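Local coordinates for ALDH21) (Physcomitrella patens subsp. patens, PDB 5MZ5), which oxidises succinic semialdehyde to succinate with NADP(+) as cofactor, as a member of the aldehyde dehydrogenase family, at residues 41-46 with 227-232; 58-63 with 351-356; 102-107 with 202-207; 360-365 with 369-374. All coordinates share one frame; numbering follows the deposited sequence.

Contact 1. Residues 41-46 with 227-232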
loop_
_atom_site.group_PDB
_atom_site.type_symbol
_atom_site.label_atom_id
_atom_site.label_comp_id
_atom_site.label_asym_id
_atom_site.label_seq_id
_atom_site.Cartn_x
_atom_site.Cartn_y
_atom_site.Cartn_z
ATOM N N ASN A 41 31.662 -16.544 25.459
ATOM C CA ASN A 41 32.331 -15.356 24.977
ATOM C C ASN A 41 31.279 -14.287 24.783
ATOM O O ASN A 41 30.101 -14.595 24.598
ATOM C CB ASN A 41 32.995 -15.618 23.622
ATOM C CG ASN A 41 34.182 -16.530 23.657
ATOM O OD1 ASN A 41 34.225 -17.528 22.942
ATOM N ND2 ASN A 41 35.209 -16.159 24.400
ATOM N N ILE A 42 31.709 -13.030 24.817
ATOM C CA ILE A 42 30.860 -11.888 24.519
ATOM C C ILE A 42 31.290 -11.407 23.144
ATOM O O ILE A 42 32.355 -11.816 22.662
ATOM C CB ILE A 42 30.824 -10.796 25.623
ATOM C CG1 ILE A 42 32.220 -10.197 25.902
ATOM C CG2 ILE A 42 30.201 -11.387 26.886
ATOM C CD1 ILE A 42 32.252 -8.913 26.778
ATOM N N PHE A 43 30.457 -10.598 22.488
ATOM C CA PHE A 43 30.768 -10.181 21.139
ATOM C C PHE A 43 31.035 -8.708 21.056
ATOM O O PHE A 43 30.185 -7.897 21.383
ATOM C CB PHE A 43 29.682 -10.676 20.156
ATOM C CG PHE A 43 29.732 -12.189 20.065
ATOM C CD1 PHE A 43 30.585 -12.820 19.163
ATOM C CD2 PHE A 43 29.007 -12.982 20.957
ATOM C CE1 PHE A 43 30.686 -14.218 19.132
ATOM C CE2 PHE A 43 29.130 -14.369 20.939
ATOM C CZ PHE A 43 29.977 -14.977 20.032
ATOM N N LEU A 44 32.261 -8.375 20.659
ATOM C CA LEU A 44 32.744 -7.010 20.537
ATOM C C LEU A 44 33.169 -6.782 19.102
ATOM O O LEU A 44 34.145 -7.389 18.642
ATOM C CB LEU A 44 33.899 -6.769 21.531
ATOM C CG LEU A 44 34.661 -5.437 21.446
ATOM C CD1 LEU A 44 33.746 -4.261 21.681
ATOM C CD2 LEU A 44 35.778 -5.389 22.476
ATOM N N ALA A 45 32.411 -5.917 18.385
ATOM C CA ALA A 45 32.637 -5.576 16.978
ATOM C C ALA A 45 32.731 -6.867 16.123
ATOM O O ALA A 45 33.707 -7.059 15.382
ATOM C CB ALA A 45 33.897 -4.724 16.841
ATOM N N SER A 46 31.711 -7.767 16.301
ATOM C CA SER A 46 31.500 -9.065 15.622
ATOM C C SER A 46 32.413 -10.211 16.071
ATOM O O SER A 46 32.310 -11.322 15.538
ATOM C CB SER A 46 31.605 -8.914 14.102
ATOM O OG SER A 46 30.953 -7.750 13.630
ATOM N N ILE A 227 26.240 -17.392 16.240
ATOM C CA ILE A 227 25.659 -17.619 14.919
ATOM C C ILE A 227 26.070 -16.465 13.980
ATOM O O ILE A 227 26.608 -16.721 12.916
ATOM C CB ILE A 227 24.116 -17.792 15.029
ATOM C CG1 ILE A 227 23.759 -19.112 15.754
ATOM C CG2 ILE A 227 23.430 -17.664 13.652
ATOM C CD1 ILE A 227 22.342 -19.204 16.303
ATOM N N LEU A 228 25.878 -15.211 14.422
ATOM C CA LEU A 228 26.178 -14.014 13.647
ATOM C C LEU A 228 27.640 -13.865 13.294
ATOM O O LEU A 228 27.951 -13.435 12.190
ATOM C CB LEU A 228 25.650 -12.753 14.360
ATOM C CG LEU A 228 24.139 -12.574 14.417
ATOM C CD1 LEU A 228 23.793 -11.338 15.199
ATOM C CD2 LEU A 228 23.527 -12.520 13.016
ATOM N N HIS A 229 28.534 -14.248 14.222
ATOM C CA HIS A 229 29.985 -14.207 14.062
ATOM C C HIS A 229 30.471 -15.031 12.860
ATOM O O HIS A 229 31.412 -14.625 12.194
ATOM C CB HIS A 229 30.669 -14.670 15.374
ATOM C CG HIS A 229 32.129 -14.971 15.225
ATOM N ND1 HIS A 229 33.051 -13.974 14.895
ATOM C CD2 HIS A 229 32.780 -16.155 15.311
ATOM C CE1 HIS A 229 34.221 -14.584 14.799
ATOM N NE2 HIS A 229 34.113 -15.893 15.047
ATOM N N LYS A 230 29.826 -16.175 12.577
ATOM C CA LYS A 230 30.180 -17.075 11.477
ATOM C C LYS A 230 29.609 -16.629 10.118
ATOM O O LYS A 230 29.887 -17.278 9.114
ATOM C CB LYS A 230 29.721 -18.516 11.804
ATOM C CG LYS A 230 30.391 -19.139 13.042
ATOM C CD LYS A 230 29.757 -20.504 13.443
ATOM C CE LYS A 230 28.401 -20.410 14.129
ATOM N NZ LYS A 230 27.961 -21.701 14.726
ATOM N N ILE A 231 28.821 -15.528 10.071
ATOM C CA ILE A 231 28.208 -15.073 8.816
ATOM C C ILE A 231 29.077 -13.994 8.141
ATOM O O ILE A 231 29.126 -12.842 8.582
ATOM C CB ILE A 231 26.715 -14.672 8.995
ATOM C CG1 ILE A 231 25.901 -15.864 9.562
ATOM C CG2 ILE A 231 26.119 -14.159 7.667
ATOM C CD1 ILE A 231 24.526 -15.513 10.106
ATOM N N GLU A 232 29.737 -14.401 7.043
ATOM C CA GLU A 232 30.668 -13.615 6.230
ATOM C C GLU A 232 30.036 -12.386 5.566
ATOM O O GLU A 232 30.718 -11.369 5.448
ATOM C CB GLU A 232 31.396 -14.503 5.197
ATOM C CG GLU A 232 30.481 -15.278 4.248
ATOM C CD GLU A 232 30.095 -16.697 4.642
ATOM O OE1 GLU A 232 29.559 -16.902 5.757
ATOM O OE2 GLU A 232 30.291 -17.605 3.802
#
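His-229 meets Ser-46 through a hydrogen bond and Phe-43 through packing, and between them these three residues make the whole of this small contact, which buries 121 Å² in all. The polar part is a single bond. ND1 of His-229 gives its proton to the backbone O of Ser-46 at 2.8 Å, somewhat bent at the hydrogen (148°). It arrives in the carbonyl plane, while seen from the imidazole the oxygen sits at the ring edge, tilted 20° out of the ring plane. Both torsions of His-229 matter here: with CG anti to the backbone N (chi1 166°), the ring is carried across toward Ser-46, and chi2 turns its ND1 edge to the carbonyl. The hydroxyl of Ser-46 is held separately, OG bonding to the backbone N of Gly-237.

The apolar part is equally brief. CE1 of Phe-43 touches CB of His-229 at 3.8 Å, the two side chains crossing at about a right angle. The rings themselves do not stack; the phenyl packs against the root of the histidine. The side chains of Phe-43 and His-229 both also touch Pro-48 of strand 47-49.

Ala-45 and Ser-46 both have positive phi and form the two-residue turn of a hairpin, close to type I′, between strands 38-44 and 47-49. Backbone bonds from Phe-43 to Ile-241 and from Ser-46 to Phe-239 lay this hairpin beside strand 239-241, at the edge of the Rossmann-type sheet, and helix 219-229 lies alongside, with Ile-227 and Leu-228 packed on helix 97-113.

Contact 2. Residues 58-63 with 351-356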
loop_
_atom_site.group_PDB
_atom_site.type_symbol
_atom_site.label_atom_id
_atom_site.label_comp_id
_atom_site.label_asym_id
_atom_site.label_seq_id
_atom_site.Cartn_x
_atom_site.Cartn_y
_atom_site.Cartn_z
ATOM N N VAL A 58 25.812 -16.964 35.702
ATOM C CA VAL A 58 24.471 -17.234 35.193
ATOM C C VAL A 58 23.984 -18.516 35.852
ATOM O O VAL A 58 24.583 -19.587 35.675
ATOM C CB VAL A 58 24.328 -17.251 33.651
ATOM C CG1 VAL A 58 22.869 -17.504 33.238
ATOM C CG2 VAL A 58 24.843 -15.949 33.039
ATOM N N THR A 59 22.904 -18.394 36.627
ATOM C CA THR A 59 22.370 -19.530 37.366
ATOM C C THR A 59 21.252 -20.271 36.668
ATOM O O THR A 59 20.474 -19.700 35.905
ATOM C CB THR A 59 21.932 -19.142 38.792
ATOM O OG1 THR A 59 20.753 -18.328 38.752
ATOM C CG2 THR A 59 23.055 -18.494 39.621
ATOM N N ASN A 60 21.163 -21.568 36.989
ATOM C CA ASN A 60 20.081 -22.444 36.593
ATOM C C ASN A 60 18.952 -21.956 37.519
ATOM O O ASN A 60 19.128 -21.919 38.735
ATOM C CB ASN A 60 20.472 -23.900 36.863
ATOM C CG ASN A 60 19.406 -24.927 36.547
ATOM O OD1 ASN A 60 18.222 -24.779 36.880
ATOM N ND2 ASN A 60 19.828 -26.037 35.978
ATOM N N LYS A 61 17.846 -21.486 36.947
ATOM C CA LYS A 61 16.763 -20.883 37.736
ATOM C C LYS A 61 15.955 -21.892 38.553
ATOM O O LYS A 61 15.217 -21.482 39.468
ATOM C CB LYS A 61 15.859 -19.983 36.861
ATOM C CG LYS A 61 16.617 -18.817 36.223
ATOM C CD LYS A 61 17.440 -17.952 37.214
ATOM C CE LYS A 61 18.140 -16.777 36.550
ATOM N NZ LYS A 61 19.155 -17.209 35.532
ATOM N N TYR A 62 16.150 -23.194 38.288
ATOM C CA TYR A 62 15.506 -24.250 39.064
ATOM C C TYR A 62 16.392 -24.704 40.235
ATOM O O TYR A 62 15.924 -24.724 41.371
ATOM C CB TYR A 62 15.133 -25.456 38.184
ATOM C CG TYR A 62 14.505 -26.593 38.974
ATOM C CD1 TYR A 62 13.330 -26.400 39.703
ATOM C CD2 TYR A 62 15.080 -27.866 38.987
ATOM C CE1 TYR A 62 12.755 -27.436 40.440
ATOM C CE2 TYR A 62 14.500 -28.917 39.708
ATOM C CZ TYR A 62 13.331 -28.698 40.424
ATOM O OH TYR A 62 12.734 -29.721 41.129
ATOM N N THR A 63 17.656 -25.093 39.946
ATOM C CA THR A 63 18.606 -25.632 40.932
ATOM C C THR A 63 19.390 -24.572 41.692
ATOM O O THR A 63 19.924 -24.885 42.754
ATOM C CB THR A 63 19.581 -26.625 40.256
ATOM O OG1 THR A 63 20.493 -25.914 39.406
ATOM C CG2 THR A 63 18.873 -27.724 39.461
ATOM N N ASN A 351 9.946 -28.937 38.250
ATOM C CA ASN A 351 11.171 -28.929 37.459
ATOM C C ASN A 351 10.870 -28.538 35.993
ATOM O O ASN A 351 10.210 -29.305 35.289
ATOM C CB ASN A 351 11.853 -30.302 37.546
ATOM C CG ASN A 351 13.172 -30.413 36.825
ATOM O OD1 ASN A 351 13.617 -29.508 36.116
ATOM N ND2 ASN A 351 13.831 -31.543 37.011
ATOM N N PRO A 352 11.344 -27.349 35.529
ATOM C CA PRO A 352 11.027 -26.916 34.155
ATOM C C PRO A 352 11.627 -27.816 33.068
ATOM O O PRO A 352 11.165 -27.771 31.930
ATOM C CB PRO A 352 11.545 -25.473 34.114
ATOM C CG PRO A 352 12.643 -25.452 35.124
ATOM C CD PRO A 352 12.135 -26.320 36.234
ATOM N N PHE A 353 12.611 -28.671 33.436
ATOM C CA PHE A 353 13.227 -29.630 32.514
ATOM C C PHE A 353 12.348 -30.862 32.256
ATOM O O PHE A 353 12.615 -31.607 31.307
ATOM C CB PHE A 353 14.635 -30.022 32.970
ATOM C CG PHE A 353 15.623 -28.885 32.873
ATOM C CD1 PHE A 353 16.241 -28.579 31.661
ATOM C CD2 PHE A 353 15.934 -28.112 33.995
ATOM C CE1 PHE A 353 17.165 -27.528 31.573
ATOM C CE2 PHE A 353 16.856 -27.058 33.906
ATOM C CZ PHE A 353 17.471 -26.784 32.697
ATOM N N GLU A 354 11.288 -31.059 33.083
ATOM C CA GLU A 354 10.328 -32.156 32.896
ATOM C C GLU A 354 9.418 -31.786 31.735
ATOM O O GLU A 354 9.009 -30.632 31.627
ATOM C CB GLU A 354 9.465 -32.415 34.152
ATOM C CG GLU A 354 10.210 -32.818 35.419
ATOM C CD GLU A 354 10.863 -34.188 35.497
ATOM O OE1 GLU A 354 10.745 -34.983 34.533
ATOM O OE2 GLU A 354 11.495 -34.466 36.541
ATOM N N GLU A 355 9.136 -32.757 30.858
ATOM C CA GLU A 355 8.286 -32.606 29.697
ATOM C C GLU A 355 6.850 -32.252 30.048
ATOM O O GLU A 355 6.224 -31.519 29.288
ATOM C CB GLU A 355 8.321 -33.877 28.842
ATOM C CG GLU A 355 9.702 -34.234 28.294
ATOM C CD GLU A 355 10.292 -33.254 27.295
ATOM O OE1 GLU A 355 9.509 -32.627 26.550
ATOM O OE2 GLU A 355 11.536 -33.121 27.246
ATOM N N ASP A 356 6.319 -32.744 31.188
ATOM C CA ASP A 356 4.928 -32.475 31.574
ATOM C C ASP A 356 4.755 -31.271 32.550
ATOM O O ASP A 356 3.627 -31.000 32.954
ATOM C CB ASP A 356 4.260 -33.748 32.120
ATOM C CG ASP A 356 4.919 -34.350 33.348
ATOM O OD1 ASP A 356 6.014 -33.872 33.737
ATOM O OD2 ASP A 356 4.378 -35.340 33.882
#
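Tyr-62 lies against Asn-351 and Pro-352 along its whole length. CG stands anti to the backbone N (chi1 178°), which sends the ring out toward the 351-354 turn. At its root, CB is 3.7 Å from CD of Pro-352. The next atom, CG, is closest to that same proline carbon, at 3.6 Å. Further out the partner changes to Asn-351: CD2 passes OD1, and CE2 meets the amide carbon CG at 3.5 Å. On the other branch CE1 runs by CA, whose C-H points at the ring as a CH-pi contact, 3.8 Å from the centroid and 17° off the normal. CZ and then OH finish over CB of Asn-351, the hydroxyl oxygen 3.7 Å from it. The amide is stacked on the ring, the planes only 10° apart. Cutting Tyr-62 down to an alanine would probably strip the cover from this amide and leave a gap beside the proline ring.

Both loops are set by asparagine side chains. OD1 of Asn-60 takes the backbone N of Tyr-62 at 3.0 Å, in its carbonyl plane, and that of Thr-63 from above the plane; its ND2 leans on CE2 of Phe-353 at 3.8 Å. Phe-353 in turn packs on helix 115-126 through Gln-120, Thr-123 and Met-124. OD1 of Asn-351 accepts from the backbone N of Phe-353. The arrangement is thus two Asx turns packed together, the second an Asx-Pro turn inside a type I beta turn.

Contact 3. Residues 102-107 with 202-207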
loop_
_atom_site.group_PDB
_atom_site.type_symbol
_atom_site.label_atom_id
_atom_site.label_comp_id
_atom_site.label_asym_id
_atom_site.label_seq_id
_atom_site.Cartn_x
_atom_site.Cartn_y
_atom_site.Cartn_z
ATOM N N ALA A 102 20.301 -13.173 3.081
ATOM C CA ALA A 102 21.206 -14.307 3.271
ATOM C C ALA A 102 21.668 -14.424 4.733
ATOM O O ALA A 102 21.736 -15.542 5.244
ATOM C CB ALA A 102 22.405 -14.221 2.320
ATOM N N VAL A 103 21.942 -13.281 5.413
ATOM C CA VAL A 103 22.338 -13.268 6.835
ATOM C C VAL A 103 21.191 -13.888 7.664
ATOM O O VAL A 103 21.419 -14.820 8.442
ATOM C CB VAL A 103 22.692 -11.844 7.379
ATOM C CG1 VAL A 103 22.972 -11.875 8.886
ATOM C CG2 VAL A 103 23.860 -11.217 6.620
ATOM N N LEU A 104 19.969 -13.361 7.477
ATOM C CA LEU A 104 18.779 -13.788 8.211
ATOM C C LEU A 104 18.410 -15.250 7.959
ATOM O O LEU A 104 17.994 -15.937 8.888
ATOM C CB LEU A 104 17.599 -12.831 7.927
ATOM C CG LEU A 104 17.810 -11.394 8.377
ATOM C CD1 LEU A 104 16.973 -10.436 7.595
ATOM C CD2 LEU A 104 17.602 -11.240 9.889
ATOM N N GLU A 105 18.606 -15.734 6.721
ATOM C CA GLU A 105 18.335 -17.126 6.359
ATOM C C GLU A 105 19.360 -18.063 6.990
ATOM O O GLU A 105 19.013 -19.195 7.345
ATOM C CB GLU A 105 18.293 -17.316 4.834
ATOM C CG GLU A 105 17.069 -16.685 4.195
ATOM C CD GLU A 105 16.975 -16.874 2.693
ATOM O OE1 GLU A 105 18.000 -16.725 1.987
ATOM O OE2 GLU A 105 15.856 -17.159 2.218
ATOM N N LYS A 106 20.616 -17.593 7.127
ATOM C CA LYS A 106 21.683 -18.359 7.763
ATOM C C LYS A 106 21.417 -18.482 9.270
ATOM O O LYS A 106 21.716 -19.512 9.849
ATOM C CB LYS A 106 23.067 -17.758 7.469
ATOM C CG LYS A 106 23.581 -18.125 6.089
ATOM C CD LYS A 106 24.911 -17.440 5.790
ATOM C CE LYS A 106 25.378 -17.749 4.386
ATOM N NZ LYS A 106 26.845 -17.546 4.231
ATOM N N VAL A 107 20.800 -17.444 9.886
ATOM C CA VAL A 107 20.413 -17.465 11.300
ATOM C C VAL A 107 19.285 -18.516 11.474
ATOM O O VAL A 107 19.370 -19.337 12.380
ATOM C CB VAL A 107 19.999 -16.057 11.845
ATOM C CG1 VAL A 107 19.493 -16.141 13.286
ATOM C CG2 VAL A 107 21.151 -15.071 11.747
ATOM N N ALA A 202 16.767 -5.068 12.587
ATOM C CA ALA A 202 17.993 -4.272 12.400
ATOM C C ALA A 202 18.816 -4.799 11.220
ATOM O O ALA A 202 19.274 -4.017 10.392
ATOM C CB ALA A 202 18.826 -4.269 13.666
ATOM N N ILE A 203 18.955 -6.123 11.124
ATOM C CA ILE A 203 19.650 -6.796 10.024
ATOM C C ILE A 203 18.815 -6.674 8.710
ATOM O O ILE A 203 19.384 -6.359 7.676
ATOM C CB ILE A 203 20.004 -8.267 10.384
ATOM C CG1 ILE A 203 21.008 -8.309 11.563
ATOM C CG2 ILE A 203 20.551 -9.024 9.156
ATOM C CD1 ILE A 203 21.146 -9.668 12.269
ATOM N N ALA A 204 17.479 -6.844 8.784
ATOM C CA ALA A 204 16.588 -6.741 7.623
ATOM C C ALA A 204 16.652 -5.358 6.948
ATOM O O ALA A 204 16.498 -5.254 5.730
ATOM C CB ALA A 204 15.149 -7.072 8.029
ATOM N N VAL A 205 16.908 -4.314 7.747
ATOM C CA VAL A 205 17.014 -2.929 7.328
ATOM C C VAL A 205 18.461 -2.525 6.945
ATOM O O VAL A 205 18.651 -1.768 6.001
ATOM C CB VAL A 205 16.390 -2.030 8.424
ATOM C CG1 VAL A 205 16.967 -0.620 8.428
ATOM C CG2 VAL A 205 14.871 -2.010 8.294
ATOM N N GLY A 206 19.444 -3.042 7.667
ATOM C CA GLY A 206 20.845 -2.714 7.447
ATOM C C GLY A 206 21.358 -1.695 8.451
ATOM O O GLY A 206 22.093 -0.772 8.079
ATOM N N CYS A 207 20.972 -1.858 9.731
ATOM C CA CYS A 207 21.414 -1.024 10.858
ATOM C C CYS A 207 22.438 -1.785 11.682
ATOM O O CYS A 207 22.104 -2.864 12.165
ATOM C CB CYS A 207 20.240 -0.641 11.759
ATOM S SG CYS A 207 19.218 0.710 11.148
#
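Chi1 of Leu-104 (-63°) sets its CG beside the backbone N, and the near-extended chi2 then spreads the two methyls over Ile-203 and Ala-204. On the facing helix, Ile-203 holds CG2 anti to its own N, aiming that methyl at Val-103 and Leu-104. There CG2 of Ile-203 has two close neighbours: CG of Leu-104 at 3.7 Å, and CG1 of Val-103, also at 3.7 Å. CD2 of Leu-104 lies beside it at 3.8 Å, as the leucine and isoleucine chains slide past each other in opposite directions. The other branch, CD1, reaches the backbone itself, 3.7 Å from CA of Ala-204; the small alanine side chain lets the leucine come this near. Replacing Leu-104 with an alanine would probably take away the methyl that packs on Ala-204 and leave one flank of Ile-203 uncovered.

All four touching residues are buried. Phe-144 and Ala-148 of helix 130-151 close over Leu-104, Leu-228 of helix 219-229 packs on Ile-203, and Arg-100 NE bonds to Ala-204 O. Just beyond, helix 193-205 ends in a Schellman motif: Cys-207 N returns to Ala-202 O at 2.8 Å and Gly-206 N pairs with Ile-203 O, with Gly-206 as the positive-phi residue. This helix links the parallel neighbours 182-185 and 209-212, so helix 97-113 here packs against the connecting helix of a Rossmann-type beta-alpha-beta crossover.

Contact 4. Residues 360-365 with 369-374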
loop_
_atom_site.group_PDB
_atom_site.type_symbol
_atom_site.label_atom_id
_atom_site.label_comp_id
_atom_site.label_asym_id
_atom_site.label_seq_id
_atom_site.Cartn_x
_atom_site.Cartn_y
_atom_site.Cartn_z
ATOM N N GLY A 360 6.897 -23.454 35.806
ATOM C CA GLY A 360 8.242 -23.464 36.367
ATOM C C GLY A 360 8.386 -22.463 37.511
ATOM O O GLY A 360 7.393 -21.865 37.956
ATOM N N PRO A 361 9.611 -22.232 38.031
ATOM C CA PRO A 361 9.743 -21.256 39.131
ATOM C C PRO A 361 9.727 -19.817 38.621
ATOM O O PRO A 361 9.819 -19.589 37.412
ATOM C CB PRO A 361 11.088 -21.611 39.750
ATOM C CG PRO A 361 11.890 -22.183 38.604
ATOM C CD PRO A 361 10.916 -22.832 37.668
ATOM N N MET A 362 9.636 -18.843 39.535
ATOM C CA MET A 362 9.732 -17.438 39.150
ATOM C C MET A 362 11.236 -17.151 38.924
ATOM O O MET A 362 12.079 -17.980 39.304
ATOM C CB MET A 362 9.079 -16.503 40.199
ATOM C CG MET A 362 7.561 -16.702 40.356
ATOM S SD MET A 362 6.535 -16.228 38.918
ATOM C CE MET A 362 6.322 -17.853 38.085
ATOM N N ILE A 363 11.570 -16.025 38.253
ATOM C CA ILE A 363 12.953 -15.674 37.905
ATOM C C ILE A 363 13.888 -15.646 39.134
ATOM O O ILE A 363 15.074 -15.956 39.003
ATOM C CB ILE A 363 13.027 -14.378 37.052
ATOM C CG1 ILE A 363 14.377 -14.260 36.281
ATOM C CG2 ILE A 363 12.711 -13.109 37.879
ATOM C CD1 ILE A 363 14.645 -15.325 35.181
ATOM N N SER A 364 13.339 -15.327 40.314
ATOM C CA SER A 364 14.067 -15.280 41.581
ATOM C C SER A 364 13.110 -15.490 42.749
ATOM O O SER A 364 11.894 -15.331 42.590
ATOM C CB SER A 364 14.799 -13.942 41.733
ATOM O OG SER A 364 13.896 -12.860 41.903
ATOM N N GLU A 365 13.671 -15.821 43.929
ATOM C CA GLU A 365 12.917 -16.000 45.165
ATOM C C GLU A 365 12.298 -14.654 45.603
ATOM O O GLU A 365 11.177 -14.635 46.108
ATOM C CB GLU A 365 13.814 -16.605 46.256
ATOM C CG GLU A 365 13.048 -17.114 47.468
ATOM C CD GLU A 365 13.832 -17.935 48.476
ATOM O OE1 GLU A 365 13.703 -17.650 49.687
ATOM O OE2 GLU A 365 14.536 -18.886 48.066
ATOM N N LYS A 369 8.511 -13.774 46.391
ATOM C CA LYS A 369 8.141 -13.132 47.662
ATOM C C LYS A 369 7.255 -11.906 47.422
ATOM O O LYS A 369 6.284 -11.720 48.152
ATOM C CB LYS A 369 9.385 -12.740 48.488
ATOM C CG LYS A 369 10.087 -13.900 49.174
ATOM C CD LYS A 369 11.335 -13.406 49.891
ATOM C CE LYS A 369 12.155 -14.526 50.485
ATOM N NZ LYS A 369 13.296 -14.014 51.296
ATOM N N GLY A 370 7.588 -11.119 46.388
ATOM C CA GLY A 370 6.841 -9.936 45.967
ATOM C C GLY A 370 5.422 -10.278 45.550
ATOM O O GLY A 370 4.476 -9.604 45.966
ATOM N N ILE A 371 5.265 -11.353 44.745
ATOM C CA ILE A 371 3.961 -11.860 44.273
ATOM C C ILE A 371 3.127 -12.349 45.481
ATOM O O ILE A 371 1.968 -11.968 45.623
ATOM C CB ILE A 371 4.141 -12.945 43.174
ATOM C CG1 ILE A 371 4.745 -12.337 41.894
ATOM C CG2 ILE A 371 2.812 -13.649 42.876
ATOM C CD1 ILE A 371 5.613 -13.309 41.046
ATOM N N GLU A 372 3.748 -13.155 46.364
ATOM C CA GLU A 372 3.156 -13.667 47.601
ATOM C C GLU A 372 2.629 -12.505 48.490
ATOM O O GLU A 372 1.528 -12.613 49.043
ATOM C CB GLU A 372 4.200 -14.505 48.370
ATOM C CG GLU A 372 3.640 -15.262 49.565
ATOM C CD GLU A 372 4.659 -15.797 50.553
ATOM O OE1 GLU A 372 5.849 -15.413 50.471
ATOM O OE2 GLU A 372 4.259 -16.598 51.425
ATOM N N ASP A 373 3.410 -11.401 48.604
ATOM C CA ASP A 373 3.022 -10.222 49.386
ATOM C C ASP A 373 1.762 -9.581 48.800
ATOM O O ASP A 373 0.840 -9.238 49.543
ATOM C CB ASP A 373 4.162 -9.175 49.423
ATOM C CG ASP A 373 5.416 -9.539 50.196
ATOM O OD1 ASP A 373 5.349 -10.462 51.052
ATOM O OD2 ASP A 373 6.472 -8.898 49.948
ATOM N N TRP A 374 1.727 -9.422 47.458
ATOM C CA TRP A 374 0.584 -8.837 46.761
ATOM C C TRP A 374 -0.653 -9.709 46.868
ATOM O O TRP A 374 -1.746 -9.170 46.990
ATOM C CB TRP A 374 0.926 -8.469 45.312
ATOM C CG TRP A 374 1.788 -7.243 45.198
ATOM C CD1 TRP A 374 2.412 -6.572 46.215
ATOM C CD2 TRP A 374 2.125 -6.549 43.994
ATOM N NE1 TRP A 374 3.117 -5.505 45.716
ATOM C CE2 TRP A 374 2.963 -5.467 44.353
ATOM C CE3 TRP A 374 1.822 -6.750 42.631
ATOM C CZ2 TRP A 374 3.457 -4.559 43.412
ATOM C CZ3 TRP A 374 2.332 -5.861 41.699
ATOM C CH2 TRP A 374 3.156 -4.795 42.088
#
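Glu-365 and Lys-369 are joined across the first turn of helix 365-380, and the contact is an N-capped helix start folded against its own lead-in loop. In the first shell, Lys-369 N donates to Glu-365 O at 2.8 Å, an i to i+4 helical bond with 155° at the hydrogen. Their side chains then cross: the carboxylate lies beside the lysine chain, OE1 being 3.6 Å from CE, while the charges pair loosely in a long salt bridge of 4.0 Å between OE1 and NZ. A second positive group, Arg-391, is also at long range from OE1. The glutamate, in the first turn, would probably interact favourably with the helix dipole.

One shell out, Ser-364 occupies the N-cap, its OG accepting from Ala-367 N. The loop before it is fixed by Ile-363 N on Gln-318 OE1 and by a backbone bond between Met-362 and Ala-394. On the buried side Ile-371 packs on Ile-396 of strand 395-402, and Met-362 crosses it at about a right angle. The methionine is bent at chi2 (-67°), folding its sulfur toward the helix, where SD touches CD1 of Ile-371 at 3.7 Å.

Overall arrangement
The contacts form two touching pairs. Contacts 1 and 3, centres about 13 Å apart, touch where segment 227-232 packs on helix 97-113 of contact 3: Glu-232 OE1 forms a salt bridge with Lys-106 NZ at 3.2 Å. Contacts 2 and 4, centres about 16 Å apart, meet where Lys-61 O lies 3.5 Å from CG of Pro-361. Contacts 3 and 4 lie on opposite sides of the chain's centre, about 37 Å between centres, while 1 and 2 share the sheet holding strands 38-44 and 55-59. Contact 4 is nearest the vacant NADP(+) site: the side chain of Ile-363 touches Trp-188, that of Met-362 is about 7 Å from it, and that of Phe-43 about 12 Å from that of Lys-212.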